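Cell surface protein (Faecalibacterium prausnitzii A2-165, PDB 4GT6) is of unknown function but, as an extracellular leucine-rich repeat protein of the BspA type, probably binds other proteins at the bacterial cell surface. Local coordinates at residues 33-38 with 66-71; 88-93 with 113-118. All blocks are in the same frame, centred on the assembly; numbering follows the deposited sequence. Where two conformers were deposited one is given.

Interaction 1. Residues 33-38 with 66-71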
loop_
_atom_site.group_PDB
_atom_site.type_symbol
_atom_site.label_atom_id
_atom_site.label_comp_id
_atom_site.label_asym_id
_atom_site.label_seq_id
_atom_site.Cartn_x
_atom_site.Cartn_y
_atom_site.Cartn_z
ATOM N N GLU A 33 14.322 23.010 19.643
ATOM C CA GLU A 33 13.147 22.766 20.503
ATOM C C GLU A 33 12.538 21.388 20.255
ATOM O O GLU A 33 12.691 20.835 19.160
ATOM C CB GLU A 33 12.062 23.831 20.228
ATOM C CG GLU A 33 12.522 25.260 20.482
ATOM C CD GLU A 33 11.578 26.277 19.869
ATOM O OE1 GLU A 33 11.650 26.516 18.640
ATOM O OE2 GLU A 33 10.715 26.785 20.618
ATOM N N HIS A 34 11.826 20.858 21.260
ATOM C CA HIS A 34 11.091 19.598 21.175
ATOM C C HIS A 34 9.590 19.876 21.000
ATOM O O HIS A 34 8.839 18.968 20.643
ATOM C CB HIS A 34 11.366 18.678 22.385
ATOM C CG HIS A 34 10.925 19.251 23.694
ATOM N ND1 HIS A 34 11.743 20.096 24.430
ATOM C CD2 HIS A 34 9.769 19.063 24.366
ATOM C CE1 HIS A 34 11.039 20.421 25.507
ATOM N NE2 HIS A 34 9.853 19.808 25.516
ATOM N N ARG A 35 9.161 21.124 21.265
ATOM C CA ARG A 35 7.790 21.614 21.021
ATOM C C ARG A 35 7.920 22.790 20.068
ATOM O O ARG A 35 8.431 23.850 20.451
ATOM C CB ARG A 35 7.062 22.044 22.309
ATOM C CG ARG A 35 7.003 20.992 23.398
ATOM C CD ARG A 35 5.992 21.385 24.488
ATOM N NE ARG A 35 4.609 21.331 23.984
ATOM C CZ ARG A 35 3.905 20.212 23.803
ATOM N NH1 ARG A 35 4.435 19.029 24.090
ATOM N NH2 ARG A 35 2.673 20.267 23.314
ATOM N N ILE A 36 7.538 22.576 18.818
ATOM C CA ILE A 36 7.726 23.568 17.759
ATOM C C ILE A 36 6.464 24.401 17.576
ATOM O O ILE A 36 5.356 23.868 17.573
ATOM C CB ILE A 36 8.144 22.849 16.442
ATOM C CG1 ILE A 36 9.596 22.299 16.540
ATOM C CG2 ILE A 36 7.958 23.730 15.167
ATOM C CD1 ILE A 36 10.691 23.357 16.452
ATOM N N THR A 37 6.662 25.708 17.429
ATOM C CA THR A 37 5.607 26.656 17.114
ATOM C C THR A 37 6.035 27.389 15.848
ATOM O O THR A 37 6.937 28.235 15.896
ATOM C CB THR A 37 5.341 27.630 18.278
ATOM O OG1 THR A 37 4.988 26.870 19.419
ATOM C CG2 THR A 37 4.225 28.628 17.945
ATOM N N ILE A 38 5.388 27.066 14.722
ATOM C CA ILE A 38 5.704 27.722 13.454
ATOM C C ILE A 38 5.180 29.155 13.541
ATOM O O ILE A 38 4.046 29.337 13.962
ATOM C CB ILE A 38 5.091 26.942 12.246
ATOM C CG1 ILE A 38 5.604 25.455 12.154
ATOM C CG2 ILE A 38 5.268 27.730 10.928
ATOM C CD1 ILE A 38 7.096 25.284 11.862
ATOM N N LEU A 66 11.731 15.611 19.191
ATOM C CA LEU A 66 10.588 16.394 18.700
ATOM C C LEU A 66 9.310 15.664 19.028
ATOM O O LEU A 66 9.117 14.536 18.555
ATOM C CB LEU A 66 10.678 16.668 17.190
ATOM C CG LEU A 66 9.497 17.464 16.603
ATOM C CD1 LEU A 66 9.416 18.890 17.187
ATOM C CD2 LEU A 66 9.572 17.513 15.058
ATOM N N THR A 67 8.451 16.297 19.843
ATOM C CA THR A 67 7.217 15.647 20.301
ATOM C C THR A 67 5.950 16.289 19.707
ATOM O O THR A 67 4.935 15.602 19.562
ATOM C CB THR A 67 7.189 15.618 21.869
ATOM O OG1 THR A 67 6.295 14.605 22.306
ATOM C CG2 THR A 67 6.842 16.964 22.514
ATOM N N SER A 68 5.983 17.590 19.426
ATOM C CA SER A 68 4.784 18.263 18.930
ATOM C C SER A 68 5.120 19.446 18.053
ATOM O O SER A 68 6.188 20.044 18.178
ATOM C CB SER A 68 3.925 18.741 20.109
ATOM O OG SER A 68 4.571 19.786 20.814
ATOM N N VAL A 69 4.201 19.742 17.127
ATOM C CA VAL A 69 4.313 20.858 16.201
ATOM C C VAL A 69 2.977 21.590 16.168
ATOM O O VAL A 69 1.922 20.972 16.019
ATOM C CB VAL A 69 4.716 20.350 14.780
ATOM C CG1 VAL A 69 4.594 21.470 13.740
ATOM C CG2 VAL A 69 6.122 19.753 14.774
ATOM N N GLN A 70 3.028 22.901 16.304
ATOM C CA GLN A 70 1.864 23.742 16.189
ATOM C C GLN A 70 2.059 24.591 14.955
ATOM O O GLN A 70 3.132 25.194 14.782
ATOM C CB GLN A 70 1.703 24.600 17.445
ATOM C CG GLN A 70 0.549 25.545 17.346
ATOM C CD GLN A 70 0.555 26.451 18.532
ATOM O OE1 GLN A 70 1.052 27.583 18.487
ATOM N NE2 GLN A 70 -0.007 25.963 19.605
ATOM N N ILE A 71 1.023 24.627 14.095
ATOM C CA ILE A 71 1.007 25.357 12.828
ATOM C C ILE A 71 -0.017 26.501 12.905
ATOM O O ILE A 71 -1.140 26.241 13.343
ATOM C CB ILE A 71 0.650 24.349 11.689
ATOM C CG1 ILE A 71 1.629 23.139 11.646
ATOM C CG2 ILE A 71 0.520 25.032 10.319
ATOM C CD1 ILE A 71 1.436 22.141 10.418
HETATM O O HOH W 1 4.156 22.335 19.691
#
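Arg-35 and Ser-68 face each other on two parallel strands, 35-37 and 68-71, at the N-terminal end of the sheet that lines one side of this leucine-rich repeat solenoid. Backbone bonds set the register: Ile-36 N donates to Ser-68 O, Ile-36 O receives Gln-70 N, and Ile-38 N reaches Gln-70 O. At the entry to the ladder, His-34 O takes Thr-67 N in its carbonyl plane and, weakly, Ser-68 N. The Arg-35 side chain arches over its neighbour. Its CB and CG each pass Ser-68 OG at 3.7 Å, and the chain then bends at chi3 (69°), which brings NE to 3.5 Å from Ser-68 OG. CZ comes nearest, 3.1 Å from Ser-68 OG, with NH2 at 3.2 Å, while Arg-35 NH1 touches Thr-67 CG2 (3.5 Å). Ser-68 OG thus sits over the centre of one face of the Arg-35 guanidinium, 3.0 Å from its plane, and neither NH1 nor NH2 makes a hydrogen bond to it. On the opposite face, which is buried, Ile-36 and Leu-66 cross at about a right angle, CG1 against CD1 at a tight 3.5 Å; Phe-59 and Tyr-14 also pack on Ile-36. On the Arg-35 face, one water donates to Ile-36 O and bonds Ser-68 OG.

Interaction 2. Residues 88-93 with 113-118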
loop_
_atom_site.group_PDB
_atom_site.type_symbol
_atom_site.label_atom_id
_atom_site.label_comp_id
_atom_site.label_asym_id
_atom_site.label_seq_id
_atom_site.Cartn_x
_atom_site.Cartn_y
_atom_site.Cartn_z
ATOM N N SER A 88 9.243 10.579 16.824
ATOM C CA SER A 88 8.579 10.667 18.128
ATOM C C SER A 88 7.503 11.765 18.110
ATOM O O SER A 88 6.893 12.062 19.144
ATOM C CB SER A 88 9.612 10.920 19.236
ATOM O OG SER A 88 10.333 9.718 19.507
ATOM N N LEU A 89 7.286 12.377 16.934
ATOM C CA LEU A 89 6.287 13.434 16.780
ATOM C C LEU A 89 4.884 12.836 17.044
ATOM O O LEU A 89 4.470 11.906 16.341
ATOM C CB LEU A 89 6.387 14.070 15.388
ATOM C CG LEU A 89 5.322 15.125 15.012
ATOM C CD1 LEU A 89 5.419 16.370 15.919
ATOM C CD2 LEU A 89 5.511 15.574 13.525
ATOM N N LYS A 90 4.205 13.333 18.090
ATOM C CA LYS A 90 2.887 12.805 18.503
ATOM C C LYS A 90 1.719 13.524 17.876
ATOM O O LYS A 90 0.678 12.907 17.623
ATOM C CB LYS A 90 2.693 12.948 20.036
ATOM C CG LYS A 90 3.731 12.278 20.942
ATOM C CD LYS A 90 3.752 10.781 20.755
ATOM C CE LYS A 90 4.468 10.038 21.872
ATOM N NZ LYS A 90 4.446 8.557 21.609
ATOM N N ARG A 91 1.853 14.844 17.691
ATOM C CA ARG A 91 0.732 15.660 17.235
ATOM C C ARG A 91 1.166 16.845 16.403
ATOM O O ARG A 91 2.226 17.436 16.648
ATOM C CB ARG A 91 -0.086 16.160 18.458
ATOM C CG ARG A 91 0.635 17.168 19.387
ATOM C CD ARG A 91 -0.010 17.337 20.767
ATOM N NE ARG A 91 -0.035 16.065 21.492
ATOM C CZ ARG A 91 0.972 15.575 22.215
ATOM N NH1 ARG A 91 2.088 16.277 22.379
ATOM N NH2 ARG A 91 0.869 14.382 22.780
ATOM N N VAL A 92 0.322 17.208 15.455
ATOM C CA VAL A 92 0.498 18.365 14.594
ATOM C C VAL A 92 -0.804 19.115 14.757
ATOM O O VAL A 92 -1.821 18.620 14.275
ATOM C CB VAL A 92 0.826 17.970 13.129
ATOM C CG1 VAL A 92 0.921 19.214 12.270
ATOM C CG2 VAL A 92 2.137 17.192 13.062
ATOM N N THR A 93 -0.810 20.245 15.495
ATOM C CA THR A 93 -2.060 20.963 15.755
ATOM C C THR A 93 -2.083 22.374 15.163
ATOM O O THR A 93 -1.071 22.872 14.702
ATOM C CB THR A 93 -2.289 21.064 17.266
ATOM O OG1 THR A 93 -1.205 21.784 17.865
ATOM C CG2 THR A 93 -2.503 19.695 17.926
ATOM N N CYS A 113 6.738 9.085 10.453
ATOM C CA CYS A 113 6.296 9.677 11.745
ATOM C C CYS A 113 5.456 8.606 12.423
ATOM O O CYS A 113 4.226 8.695 12.493
ATOM C CB CYS A 113 5.522 10.973 11.518
ATOM S SG CYS A 113 6.553 12.315 10.857
ATOM N N SER A 114 6.163 7.575 12.916
ATOM C CA SER A 114 5.547 6.353 13.427
ATOM C C SER A 114 4.845 6.505 14.793
ATOM O O SER A 114 4.164 5.569 15.216
ATOM C CB SER A 114 6.565 5.213 13.459
ATOM O OG SER A 114 7.577 5.443 14.420
ATOM N N GLU A 115 4.915 7.684 15.437
ATOM C CA GLU A 115 4.203 7.899 16.705
ATOM C C GLU A 115 3.121 8.965 16.569
ATOM O O GLU A 115 2.436 9.282 17.548
ATOM C CB GLU A 115 5.179 8.254 17.847
ATOM C CG GLU A 115 5.963 7.012 18.217
ATOM C CD GLU A 115 6.803 7.056 19.480
ATOM O OE1 GLU A 115 6.854 8.118 20.133
ATOM O OE2 GLU A 115 7.333 5.989 19.862
ATOM N N LEU A 116 2.926 9.466 15.337
ATOM C CA LEU A 116 1.977 10.537 15.056
ATOM C C LEU A 116 0.524 10.021 15.166
ATOM O O LEU A 116 0.179 9.036 14.533
ATOM C CB LEU A 116 2.273 11.110 13.655
ATOM C CG LEU A 116 1.366 12.220 13.152
ATOM C CD1 LEU A 116 1.465 13.514 14.049
ATOM C CD2 LEU A 116 1.697 12.527 11.688
ATOM N N THR A 117 -0.264 10.620 16.057
ATOM C CA THR A 117 -1.660 10.182 16.268
ATOM C C THR A 117 -2.693 11.273 15.954
ATOM O O THR A 117 -3.818 10.943 15.571
ATOM C CB THR A 117 -1.882 9.697 17.715
ATOM O OG1 THR A 117 -1.523 10.733 18.637
ATOM C CG2 THR A 117 -1.103 8.430 18.032
ATOM N N ASP A 118 -2.326 12.549 16.139
ATOM C CA ASP A 118 -3.243 13.676 15.954
ATOM C C ASP A 118 -2.836 14.509 14.763
ATOM O O ASP A 118 -1.795 15.169 14.802
ATOM C CB ASP A 118 -3.289 14.544 17.230
ATOM C CG ASP A 118 -3.697 13.818 18.503
ATOM O OD1 ASP A 118 -4.290 12.720 18.401
ATOM O OD2 ASP A 118 -3.432 14.354 19.599
HETATM O O HOH W 2 9.085 8.333 21.550
HETATM O O HOH W 3 2.063 8.022 19.885
#
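Lys-90 leaves the backbone with CG anti to its carbonyl carbon (chi1 -58°) and folds at chi2 (-62°), then runs out extended to NZ; Glu-115 likewise has CG anti to its carbonyl carbon and a straight chain beyond. The two side chains cross obliquely and close a salt bridge, Lys-90 NZ to Glu-115 OE1 at 2.9 Å, with the ammonium above the carboxylate plane. Water reinforces the pair: one molecule donates to OE1 and bonds Ser-88 OG, and another accepts from NZ and donates to Glu-115 O at 2.7 Å. An alanine in place of Lys-90 would probably leave the Glu-115 carboxylate without its charge partner and the second water without its donor. The Lys-90 carbonyl receives Thr-117 N at 2.9 Å and, weakly, Asp-118 N. Further on, Val-92 N meets Asp-118 O at 3.0 Å, nearly along the C=O axis. Beneath this polar layer, Leu-116 CD1 lies 3.9 Å from Val-92 CG2 and also touches Leu-89 CG, while Leu-89 CD2 reaches Cys-113 SG. Phe-110 and Ile-121 pack on Val-92 as well. A type I turn from Cys-113 to Leu-116 leads the chain into this pairing. Regularly placed leucines turned inward beneath bonded backbones are the hallmark of stacked coils in a leucine-rich repeat solenoid, here of the BspA type.

Overall arrangement
Interactions 1 and 2 are successive steps along the same solenoid, their centres about 10 Å apart, and strands 68-71 and 91-94 join them as neighbours in one parallel sheet. Thr-67 O to Lys-90 N and Ile-71 N to Thr-93 O, both probable hydrogen bonds, link the two contacts, and Ile-71 packs on Val-92 below. Each combines buried aliphatic residues with a more exposed polar face. In 33-38 with 66-71 the pairing is a three-bridge ladder and the polar face sets the Arg-35 guanidinium over a neutral hydroxyl, with no salt bridge or hydrogen bond between them; in 88-93 with 113-118 it shrinks to a single bridge, and a watered salt bridge joins the coils outside.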